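Flagellar basal body protein (Helicobacter pylori, PDB 5NPY) probably serves as a structural subunit of the flagellar hook, the curved segment that couples the basal-body motor to the filament. Local coordinates at residues 370-381 / 396-407; 412-420 / 433-441. All coordinates share one frame; numbering follows the deposited sequence.

Contact 1 (370-381 / 396-407); sequences KYLLQSEYYMTN and QTWEVKSYIVDP. With 144 (tris-hydroxymethyl-methyl-ammonium), chain B.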
loop_
_atom_site.group_PDB
_atom_site.type_symbol
_atom_site.label_atom_id
_atom_site.label_comp_id
_atom_site.label_asym_id
_atom_site.label_seq_id
_atom_site.Cartn_x
_atom_site.Cartn_y
_atom_site.Cartn_z
ATOM N N LYS A 370 -13.135 10.161 4.115
ATOM C CA LYS A 370 -12.409 8.936 4.372
ATOM C C LYS A 370 -13.364 7.746 4.397
ATOM O O LYS A 370 -14.422 7.791 5.030
ATOM C CB LYS A 370 -11.638 9.042 5.685
ATOM C CG LYS A 370 -10.657 7.892 5.918
ATOM C CD LYS A 370 -10.016 8.003 7.312
ATOM C CE LYS A 370 -11.031 7.719 8.427
ATOM N NZ LYS A 370 -10.558 8.158 9.780
ATOM N N TYR A 371 -12.981 6.695 3.680
ATOM C CA TYR A 371 -13.548 5.364 3.775
ATOM C C TYR A 371 -12.420 4.391 4.105
ATOM O O TYR A 371 -11.237 4.731 4.026
ATOM C CB TYR A 371 -14.248 4.982 2.466
ATOM C CG TYR A 371 -15.541 5.726 2.230
ATOM C CD1 TYR A 371 -16.762 5.112 2.469
ATOM C CD2 TYR A 371 -15.544 7.038 1.767
ATOM C CE1 TYR A 371 -17.956 5.776 2.258
ATOM C CE2 TYR A 371 -16.736 7.718 1.551
ATOM C CZ TYR A 371 -17.942 7.077 1.796
ATOM O OH TYR A 371 -19.143 7.728 1.590
ATOM N N LEU A 372 -12.783 3.177 4.507
ATOM C CA LEU A 372 -11.819 2.228 5.055
ATOM C C LEU A 372 -11.779 0.961 4.198
ATOM O O LEU A 372 -12.735 0.179 4.188
ATOM C CB LEU A 372 -12.168 1.912 6.508
ATOM C CG LEU A 372 -12.112 3.063 7.530
ATOM C CD1 LEU A 372 -12.649 2.557 8.870
ATOM C CD2 LEU A 372 -10.698 3.666 7.715
ATOM N N LEU A 373 -10.677 0.752 3.487
ATOM C CA LEU A 373 -10.523 -0.431 2.634
ATOM C C LEU A 373 -10.019 -1.575 3.519
ATOM O O LEU A 373 -8.847 -1.606 3.925
ATOM C CB LEU A 373 -9.599 -0.125 1.457
ATOM C CG LEU A 373 -9.228 -1.279 0.489
ATOM C CD1 LEU A 373 -10.391 -2.176 0.262
ATOM C CD2 LEU A 373 -8.744 -0.802 -0.854
ATOM N N GLN A 374 -10.913 -2.507 3.855
ATOM C CA GLN A 374 -10.587 -3.558 4.806
ATOM C C GLN A 374 -10.376 -4.886 4.094
ATOM O O GLN A 374 -10.947 -5.148 3.028
ATOM C CB GLN A 374 -11.659 -3.697 5.879
ATOM C CG GLN A 374 -11.741 -2.442 6.756
ATOM C CD GLN A 374 -12.603 -2.592 7.987
ATOM O OE1 GLN A 374 -13.193 -3.642 8.233
ATOM N NE2 GLN A 374 -12.681 -1.526 8.773
ATOM N N SER A 375 -9.493 -5.695 4.678
ATOM C CA SER A 375 -9.169 -7.026 4.185
ATOM C C SER A 375 -9.047 -7.945 5.373
ATOM O O SER A 375 -8.362 -7.608 6.339
ATOM C CB SER A 375 -7.852 -7.069 3.408
ATOM O OG SER A 375 -8.000 -6.532 2.122
ATOM N N GLU A 376 -9.679 -9.107 5.281
ATOM C CA GLU A 376 -9.511 -10.179 6.242
ATOM C C GLU A 376 -8.951 -11.410 5.533
ATOM O O GLU A 376 -9.390 -11.753 4.433
ATOM C CB GLU A 376 -10.831 -10.502 6.890
ATOM C CG GLU A 376 -11.611 -9.287 7.365
ATOM C CD GLU A 376 -12.825 -9.736 8.144
ATOM O OE1 GLU A 376 -13.956 -9.584 7.652
ATOM O OE2 GLU A 376 -12.632 -10.333 9.223
ATOM N N TYR A 377 -8.005 -12.083 6.184
ATOM C CA TYR A 377 -7.194 -13.143 5.586
ATOM C C TYR A 377 -7.401 -14.436 6.364
ATOM O O TYR A 377 -7.326 -14.449 7.604
ATOM C CB TYR A 377 -5.696 -12.760 5.597
ATOM C CG TYR A 377 -5.355 -11.379 5.011
ATOM C CD1 TYR A 377 -4.638 -11.262 3.814
ATOM C CD2 TYR A 377 -5.737 -10.194 5.666
ATOM C CE1 TYR A 377 -4.322 -10.002 3.266
ATOM C CE2 TYR A 377 -5.411 -8.949 5.142
ATOM C CZ TYR A 377 -4.710 -8.854 3.928
ATOM O OH TYR A 377 -4.395 -7.614 3.381
ATOM N N TYR A 378 -7.648 -15.524 5.640
ATOM C CA TYR A 378 -7.828 -16.841 6.231
ATOM C C TYR A 378 -6.877 -17.789 5.526
ATOM O O TYR A 378 -6.904 -17.875 4.295
ATOM C CB TYR A 378 -9.271 -17.325 6.085
ATOM C CG TYR A 378 -10.324 -16.324 6.535
ATOM C CD1 TYR A 378 -10.942 -15.468 5.628
ATOM C CD2 TYR A 378 -10.711 -16.248 7.853
ATOM C CE1 TYR A 378 -11.911 -14.545 6.038
ATOM C CE2 TYR A 378 -11.656 -15.334 8.274
ATOM C CZ TYR A 378 -12.250 -14.487 7.364
ATOM O OH TYR A 378 -13.188 -13.587 7.791
ATOM N N MET A 379 -6.040 -18.502 6.291
ATOM C CA MET A 379 -5.044 -19.405 5.700
ATOM C C MET A 379 -5.658 -20.744 5.346
ATOM O O MET A 379 -6.343 -21.360 6.162
ATOM C CB MET A 379 -3.865 -19.642 6.629
ATOM C CG MET A 379 -2.687 -20.316 5.927
ATOM S SD MET A 379 -1.233 -20.277 7.031
ATOM C CE MET A 379 -1.260 -21.927 7.686
ATOM N N THR A 380 -5.374 -21.216 4.140
ATOM C CA THR A 380 -6.048 -22.391 3.616
ATOM C C THR A 380 -5.107 -23.528 3.287
ATOM O O THR A 380 -5.557 -24.677 3.221
ATOM C CB THR A 380 -6.838 -22.034 2.339
ATOM O OG1 THR A 380 -5.929 -21.480 1.362
ATOM C CG2 THR A 380 -7.930 -21.010 2.645
ATOM N N ASN A 381 -3.837 -23.241 3.053
ATOM C CA ASN A 381 -2.872 -24.237 2.634
ATOM C C ASN A 381 -1.506 -23.855 3.173
ATOM O O ASN A 381 -1.107 -22.692 3.084
ATOM C CB ASN A 381 -2.790 -24.364 1.106
ATOM C CG ASN A 381 -2.074 -25.615 0.683
ATOM O OD1 ASN A 381 -2.593 -26.715 0.841
ATOM N ND2 ASN A 381 -0.860 -25.462 0.180
ATOM N N GLN A 396 1.993 -22.026 -0.078
ATOM C CA GLN A 396 1.136 -21.535 0.989
ATOM C C GLN A 396 0.134 -20.553 0.406
ATOM O O GLN A 396 0.477 -19.728 -0.447
ATOM C CB GLN A 396 1.953 -20.860 2.082
ATOM C CG GLN A 396 1.167 -19.855 2.887
ATOM C CD GLN A 396 1.741 -19.666 4.253
ATOM O OE1 GLN A 396 2.180 -20.632 4.890
ATOM N NE2 GLN A 396 1.750 -18.414 4.729
ATOM N N THR A 397 -1.121 -20.659 0.840
ATOM C CA THR A 397 -2.154 -19.780 0.309
ATOM C C THR A 397 -3.040 -19.280 1.431
ATOM O O THR A 397 -3.293 -19.980 2.414
ATOM C CB THR A 397 -3.068 -20.448 -0.793
ATOM O OG1 THR A 397 -3.857 -21.501 -0.227
ATOM C CG2 THR A 397 -2.231 -20.985 -1.926
ATOM N N TRP A 398 -3.546 -18.075 1.230
ATOM C CA TRP A 398 -4.585 -17.471 2.048
ATOM C C TRP A 398 -5.716 -17.048 1.126
ATOM O O TRP A 398 -5.466 -16.643 -0.009
ATOM C CB TRP A 398 -4.056 -16.241 2.822
ATOM C CG TRP A 398 -2.923 -16.523 3.743
ATOM C CD1 TRP A 398 -1.708 -17.047 3.415
ATOM C CD2 TRP A 398 -2.870 -16.243 5.158
ATOM N NE1 TRP A 398 -0.904 -17.116 4.539
ATOM C CE2 TRP A 398 -1.599 -16.638 5.617
ATOM C CE3 TRP A 398 -3.782 -15.701 6.077
ATOM C CZ2 TRP A 398 -1.218 -16.527 6.952
ATOM C CZ3 TRP A 398 -3.400 -15.579 7.393
ATOM C CH2 TRP A 398 -2.125 -15.988 7.822
ATOM N N GLU A 399 -6.957 -17.125 1.614
ATOM C CA GLU A 399 -8.095 -16.524 0.917
ATOM C C GLU A 399 -8.469 -15.211 1.588
ATOM O O GLU A 399 -8.730 -15.180 2.805
ATOM C CB GLU A 399 -9.316 -17.449 0.882
ATOM C CG GLU A 399 -9.029 -18.756 0.194
ATOM C CD GLU A 399 -10.272 -19.456 -0.287
ATOM O OE1 GLU A 399 -11.282 -18.771 -0.540
ATOM O OE2 GLU A 399 -10.224 -20.691 -0.422
ATOM N N VAL A 400 -8.550 -14.148 0.780
ATOM C CA VAL A 400 -8.711 -12.775 1.259
ATOM C C VAL A 400 -10.092 -12.227 0.878
ATOM O O VAL A 400 -10.474 -12.226 -0.300
ATOM C CB VAL A 400 -7.598 -11.872 0.702
ATOM C CG1 VAL A 400 -7.730 -10.470 1.267
ATOM C CG2 VAL A 400 -6.151 -12.523 0.901
ATOM N N LYS A 401 -10.798 -11.691 1.866
ATOM C CA LYS A 401 -12.135 -11.114 1.731
ATOM C C LYS A 401 -12.001 -9.603 1.896
ATOM O O LYS A 401 -11.690 -9.134 2.993
ATOM C CB LYS A 401 -13.042 -11.728 2.804
ATOM C CG LYS A 401 -14.300 -10.969 3.197
ATOM C CD LYS A 401 -14.929 -11.596 4.456
ATOM C CE LYS A 401 -16.445 -11.417 4.454
ATOM N NZ LYS A 401 -17.117 -12.316 5.426
ATOM N N SER A 402 -12.216 -8.837 0.816
ATOM C CA SER A 402 -11.995 -7.394 0.841
ATOM C C SER A 402 -13.274 -6.604 0.542
ATOM O O SER A 402 -14.079 -6.994 -0.316
ATOM C CB SER A 402 -10.906 -6.976 -0.150
ATOM O OG SER A 402 -9.697 -7.696 0.034
ATOM N N TYR A 403 -13.423 -5.460 1.219
ATOM C CA TYR A 403 -14.603 -4.605 1.111
ATOM C C TYR A 403 -14.250 -3.238 1.683
ATOM O O TYR A 403 -13.182 -3.048 2.279
ATOM C CB TYR A 403 -15.808 -5.212 1.842
ATOM C CG TYR A 403 -15.455 -5.656 3.251
ATOM C CD1 TYR A 403 -15.605 -4.787 4.331
ATOM C CD2 TYR A 403 -14.937 -6.929 3.500
ATOM C CE1 TYR A 403 -15.262 -5.178 5.625
ATOM C CE2 TYR A 403 -14.575 -7.318 4.802
ATOM C CZ TYR A 403 -14.750 -6.424 5.855
ATOM O OH TYR A 403 -14.419 -6.767 7.136
ATOM N N ILE A 404 -15.174 -2.288 1.504
ATOM C CA ILE A 404 -15.001 -0.895 1.909
ATOM C C ILE A 404 -16.074 -0.541 2.932
ATOM O O ILE A 404 -17.269 -0.728 2.676
ATOM C CB ILE A 404 -15.082 0.053 0.701
ATOM C CG1 ILE A 404 -13.957 -0.247 -0.281
ATOM C CG2 ILE A 404 -15.030 1.500 1.164
ATOM C CD1 ILE A 404 -14.037 0.586 -1.538
ATOM N N VAL A 405 -15.664 -0.016 4.082
ATOM C CA VAL A 405 -16.619 0.324 5.127
ATOM C C VAL A 405 -16.647 1.833 5.301
ATOM O O VAL A 405 -15.618 2.507 5.193
ATOM C CB VAL A 405 -16.337 -0.397 6.468
ATOM C CG1 VAL A 405 -15.352 -1.528 6.284
ATOM C CG2 VAL A 405 -15.900 0.578 7.567
ATOM N N ASP A 406 -17.838 2.359 5.524
ATOM C CA ASP A 406 -17.987 3.745 5.926
ATOM C C ASP A 406 -17.601 3.863 7.397
ATOM O O ASP A 406 -18.262 3.256 8.250
ATOM C CB ASP A 406 -19.426 4.200 5.702
ATOM C CG ASP A 406 -19.664 5.650 6.106
ATOM O OD1 ASP A 406 -18.691 6.407 6.309
ATOM O OD2 ASP A 406 -20.839 6.042 6.196
ATOM N N PRO A 407 -16.537 4.596 7.737
ATOM C CA PRO A 407 -16.191 4.747 9.158
ATOM C C PRO A 407 -17.271 5.447 9.948
ATOM O O PRO A 407 -17.312 5.307 11.173
ATOM C CB PRO A 407 -14.898 5.577 9.124
ATOM C CG PRO A 407 -15.012 6.378 7.869
ATOM C CD PRO A 407 -15.753 5.497 6.876
HETATM C C1 144 B . -7.146 -24.019 -3.471
HETATM N N 144 B . -7.278 -23.505 -2.108
HETATM C C2 144 B . -8.071 -24.436 -1.305
HETATM O O2 144 B . -9.459 -24.321 -1.509
HETATM C C3 144 B . -7.938 -22.204 -2.123
HETATM O O3 144 B . -7.687 -21.507 -0.922
HETATM C C4 144 B . -5.988 -23.330 -1.419
HETATM O O4 144 B . -4.806 -23.729 -2.078
HETATM O O HOH W 1 -15.933 -14.733 5.995
#
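Thr380 and Thr397 meet through their hydroxyls, Thr397 OG1 donating to Thr380 OG1 at 2.6 Å. Thr380 OG1 donates in turn to O3 of the bound tris-hydroxymethyl-methyl-ammonium, and O3 to Glu399 OE2 at 2.7 Å, so the ligand hydroxyl is held between the two residues. Next to it, Met379 lies across the indole of Trp398: CB stands 3.8 Å from the centroid of the six-membered ring, almost on its normal, and SD approaches obliquely in a Met-aromatic contact. Farther along, Ser375 OG and Ser402 OG share a hydrogen bond of 2.9 Å, and Ser375 OG is also hydrogen-bonded to Tyr446 OH. A chi1 of 49° places CG of Tyr403 between its backbone N and carbonyl carbon, and from there the hydroxyl donates to Glu376 OE1 from above the carboxylate plane. Tyr356 OH hydrogen-bonds Glu376 OE2. Behind these side chains, regular antiparallel pairing sets the register until a classic beta bulge, where Thr380 and Asn381 both face Thr397. Thr380 N bonds Thr397 O at 3.0 Å, while the bond from Asn381 N is weak. Strand 346-364 flanks 370-381 and strand 411-423 flanks 396-406; strand 192-198 packs against Tyr377 and Leu373.

Contact 2 (412-420 / 433-441); sequences PINDPTWEI and APMTLDFKG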
loop_
_atom_site.group_PDB
_atom_site.type_symbol
_atom_site.label_atom_id
_atom_site.label_comp_id
_atom_site.label_asym_id
_atom_site.label_seq_id
_atom_site.Cartn_x
_atom_site.Cartn_y
_atom_site.Cartn_z
ATOM N N PRO A 412 -20.128 -1.698 5.797
ATOM C CA PRO A 412 -19.686 -1.788 4.403
ATOM C C PRO A 412 -20.659 -1.097 3.456
ATOM O O PRO A 412 -21.878 -1.161 3.633
ATOM C CB PRO A 412 -19.638 -3.297 4.142
ATOM C CG PRO A 412 -19.506 -3.924 5.484
ATOM C CD PRO A 412 -20.199 -3.021 6.449
ATOM N N ILE A 413 -20.093 -0.449 2.433
ATOM C CA ILE A 413 -20.834 0.164 1.331
ATOM C C ILE A 413 -20.952 -0.867 0.219
ATOM O O ILE A 413 -21.538 -0.605 -0.836
ATOM C CB ILE A 413 -20.133 1.434 0.805
ATOM C CG1 ILE A 413 -18.672 1.125 0.448
ATOM C CG2 ILE A 413 -20.220 2.587 1.810
ATOM C CD1 ILE A 413 -18.123 1.956 -0.690
ATOM N N ASN A 414 -20.450 -2.066 0.486
ATOM C CA ASN A 414 -19.910 -2.951 -0.528
ATOM C C ASN A 414 -20.324 -4.382 -0.240
ATOM O O ASN A 414 -20.544 -4.753 0.914
ATOM C CB ASN A 414 -18.368 -2.872 -0.499
ATOM C CG ASN A 414 -17.779 -2.413 -1.794
ATOM O OD1 ASN A 414 -18.484 -1.962 -2.695
ATOM N ND2 ASN A 414 -16.476 -2.523 -1.899
ATOM N N ASP A 415 -20.401 -5.214 -1.322
ATOM C CA ASP A 415 -20.310 -6.621 -0.960
ATOM C C ASP A 415 -18.843 -7.044 -0.932
ATOM O O ASP A 415 -18.000 -6.423 -1.584
ATOM C CB ASP A 415 -21.078 -7.493 -1.959
ATOM C CG ASP A 415 -22.533 -7.736 -1.552
ATOM O OD1 ASP A 415 -23.118 -6.883 -0.842
ATOM O OD2 ASP A 415 -23.086 -8.790 -1.958
ATOM N N PRO A 416 -18.478 -8.068 -0.176
ATOM C CA PRO A 416 -17.068 -8.495 -0.170
ATOM C C PRO A 416 -16.637 -9.105 -1.502
ATOM O O PRO A 416 -17.416 -9.778 -2.181
ATOM C CB PRO A 416 -17.003 -9.523 0.969
ATOM C CG PRO A 416 -18.454 -9.897 1.255
ATOM C CD PRO A 416 -19.255 -8.672 0.918
ATOM N N THR A 417 -15.377 -8.843 -1.867
ATOM C CA THR A 417 -14.713 -9.433 -3.024
ATOM C C THR A 417 -13.628 -10.402 -2.548
ATOM O O THR A 417 -12.700 -10.005 -1.825
ATOM C CB THR A 417 -14.090 -8.357 -3.917
ATOM O OG1 THR A 417 -15.067 -7.358 -4.247
ATOM C CG2 THR A 417 -13.552 -8.999 -5.208
ATOM N N TRP A 418 -13.723 -11.657 -2.983
ATOM C CA TRP A 418 -12.808 -12.709 -2.561
ATOM C C TRP A 418 -11.700 -12.901 -3.586
ATOM O O TRP A 418 -11.935 -12.876 -4.793
ATOM C CB TRP A 418 -13.540 -14.040 -2.328
ATOM C CG TRP A 418 -14.376 -14.031 -1.090
ATOM C CD1 TRP A 418 -15.644 -13.582 -0.988
ATOM C CD2 TRP A 418 -13.994 -14.448 0.236
ATOM N NE1 TRP A 418 -16.095 -13.702 0.291
ATOM C CE2 TRP A 418 -15.104 -14.227 1.073
ATOM C CE3 TRP A 418 -12.837 -15.006 0.787
ATOM C CZ2 TRP A 418 -15.099 -14.538 2.439
ATOM C CZ3 TRP A 418 -12.827 -15.312 2.148
ATOM C CH2 TRP A 418 -13.951 -15.079 2.954
ATOM N N GLU A 419 -10.486 -13.090 -3.086
ATOM C CA GLU A 419 -9.314 -13.280 -3.916
ATOM C C GLU A 419 -8.428 -14.309 -3.227
ATOM O O GLU A 419 -8.340 -14.331 -1.992
ATOM C CB GLU A 419 -8.603 -11.937 -4.116
ATOM C CG GLU A 419 -7.515 -11.932 -5.141
ATOM C CD GLU A 419 -8.051 -12.272 -6.517
ATOM O OE1 GLU A 419 -9.078 -11.676 -6.925
ATOM O OE2 GLU A 419 -7.464 -13.166 -7.168
ATOM N N ILE A 420 -7.804 -15.189 -4.004
ATOM C CA ILE A 420 -6.927 -16.212 -3.440
ATOM C C ILE A 420 -5.485 -15.790 -3.673
ATOM O O ILE A 420 -5.110 -15.391 -4.784
ATOM C CB ILE A 420 -7.198 -17.606 -4.028
ATOM C CG1 ILE A 420 -8.648 -18.036 -3.746
ATOM C CG2 ILE A 420 -6.243 -18.627 -3.425
ATOM C CD1 ILE A 420 -9.031 -19.336 -4.396
ATOM N N ALA A 433 -3.192 -11.637 -8.043
ATOM C CA ALA A 433 -3.651 -10.814 -9.145
ATOM C C ALA A 433 -4.494 -9.668 -8.613
ATOM O O ALA A 433 -5.311 -9.871 -7.706
ATOM C CB ALA A 433 -4.488 -11.639 -10.148
ATOM N N PRO A 434 -4.360 -8.478 -9.183
ATOM C CA PRO A 434 -5.153 -7.337 -8.707
ATOM C C PRO A 434 -6.647 -7.572 -8.902
ATOM O O PRO A 434 -7.082 -8.381 -9.726
ATOM C CB PRO A 434 -4.646 -6.178 -9.567
ATOM C CG PRO A 434 -4.202 -6.849 -10.849
ATOM C CD PRO A 434 -3.620 -8.173 -10.423
ATOM N N MET A 435 -7.443 -6.870 -8.103
ATOM C CA MET A 435 -8.883 -7.070 -8.122
ATOM C C MET A 435 -9.565 -5.723 -8.333
ATOM O O MET A 435 -8.939 -4.658 -8.238
ATOM C CB MET A 435 -9.370 -7.774 -6.833
ATOM C CG MET A 435 -9.652 -6.861 -5.625
ATOM S SD MET A 435 -9.698 -7.791 -4.055
ATOM C CE MET A 435 -7.922 -7.806 -3.725
ATOM N N THR A 436 -10.857 -5.781 -8.655
ATOM C CA THR A 436 -11.649 -4.577 -8.906
ATOM C C THR A 436 -12.765 -4.481 -7.880
ATOM O O THR A 436 -13.638 -5.353 -7.814
ATOM C CB THR A 436 -12.233 -4.546 -10.322
ATOM O OG1 THR A 436 -11.160 -4.429 -11.268
ATOM C CG2 THR A 436 -13.173 -3.316 -10.467
ATOM N N LEU A 437 -12.709 -3.446 -7.059
ATOM C CA LEU A 437 -13.758 -3.139 -6.105
ATOM C C LEU A 437 -14.596 -2.017 -6.675
ATOM O O LEU A 437 -14.103 -1.196 -7.450
ATOM C CB LEU A 437 -13.177 -2.689 -4.764
ATOM C CG LEU A 437 -12.039 -3.541 -4.223
ATOM C CD1 LEU A 437 -11.613 -2.972 -2.874
ATOM C CD2 LEU A 437 -12.469 -5.000 -4.140
ATOM N N ASP A 438 -15.851 -1.959 -6.259
ATOM C CA ASP A 438 -16.718 -0.829 -6.571
ATOM C C ASP A 438 -16.721 0.147 -5.393
ATOM O O ASP A 438 -17.221 -0.170 -4.310
ATOM C CB ASP A 438 -18.136 -1.292 -6.898
ATOM C CG ASP A 438 -19.017 -0.137 -7.313
ATOM O OD1 ASP A 438 -19.693 0.440 -6.425
ATOM O OD2 ASP A 438 -18.983 0.218 -8.519
ATOM N N PHE A 439 -16.181 1.336 -5.616
ATOM C CA PHE A 439 -16.079 2.384 -4.603
ATOM C C PHE A 439 -17.094 3.495 -4.919
ATOM O O PHE A 439 -16.758 4.504 -5.553
ATOM C CB PHE A 439 -14.659 2.933 -4.562
ATOM C CG PHE A 439 -14.440 3.964 -3.507
ATOM C CD1 PHE A 439 -13.376 4.854 -3.601
ATOM C CD2 PHE A 439 -15.265 4.024 -2.396
ATOM C CE1 PHE A 439 -13.164 5.790 -2.609
ATOM C CE2 PHE A 439 -15.051 4.959 -1.400
ATOM C CZ PHE A 439 -14.009 5.838 -1.503
ATOM N N LYS A 440 -18.326 3.312 -4.433
ATOM C CA LYS A 440 -19.403 4.306 -4.574
ATOM C C LYS A 440 -19.651 4.664 -6.035
ATOM O O LYS A 440 -19.794 5.833 -6.385
ATOM C CB LYS A 440 -19.112 5.572 -3.759
ATOM C CG LYS A 440 -19.534 5.473 -2.306
ATOM C CD LYS A 440 -18.888 6.557 -1.457
ATOM C CE LYS A 440 -19.348 7.929 -1.872
ATOM N NZ LYS A 440 -18.898 8.983 -0.914
ATOM N N GLY A 441 -19.673 3.653 -6.902
ATOM C CA GLY A 441 -19.822 3.888 -8.320
ATOM C C GLY A 441 -18.528 4.072 -9.086
ATOM O O GLY A 441 -18.569 4.217 -10.317
HETATM O O HOH W 2 -4.971 -13.540 -7.217
HETATM O O HOH W 3 -8.853 -10.737 -9.372
#
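Thr417 and Leu437 meet in van der Waals contact, the methyl CD2 of Leu437 lying 3.5 Å from Thr417 OG1 and 3.7 Å from Thr417 CB. At one end of the interface Ile413 reaches the ring of Phe439 edge-on, its CD1 sitting in the ring plane 3.9 Å from CD2. Chi1 of 53° sets CG1 of Ile413 between its backbone N and carbonyl carbon, and from there CD1 also comes near the backbone of Lys440. The side chains of Glu419 and Met435 pass alongside one another head to tail, bringing OE1 of Glu419 to 3.9 Å from CB of Met435.

Two waters carry polar links across the gap. One molecule donates to Glu419 OE2 at 2.5 Å and to Ile420 O, and accepts from Ala433 N; a second donates to Glu419 OE1 at 2.6 Å and to Pro434 O. Both carboxylate oxygens are thus bridged to the opposite backbone. Within 433-441, Asp438 OD1 accepts from Gly441 N at 3.2 Å, an Asx motif that ties the turn after strand 435-439.

The two strands run 167° apart but 8.4 Å between axes, without a clear direct hydrogen bond: side-chain packing of strands from two different sheets, as between the layers of a beta sandwich.

Contact 1 and contact 2 follow one another along the chain, their centres 10 Å apart, and strand 396-406 is the element that joins them: it pairs with 370-381 along one edge and with 411-423 along the other. Ser402 O and Thr417 N, 2.7 Å apart, and Val400 N and Glu419 O, 2.8 Å apart, probably form hydrogen bonds that carry the sheet from one contact into the other. Side chains continue the link, with Leu373 CD1 3.5 Å from Leu437 CD1 and Lys401 CB as close to Trp418 CH2. Contact 1 supplies Thr380, Asn381, Thr397 and Glu399 to the ligand pocket; contact 2 adds Ile420, while the Glu419 side chain stays about 10 Å from the ligand.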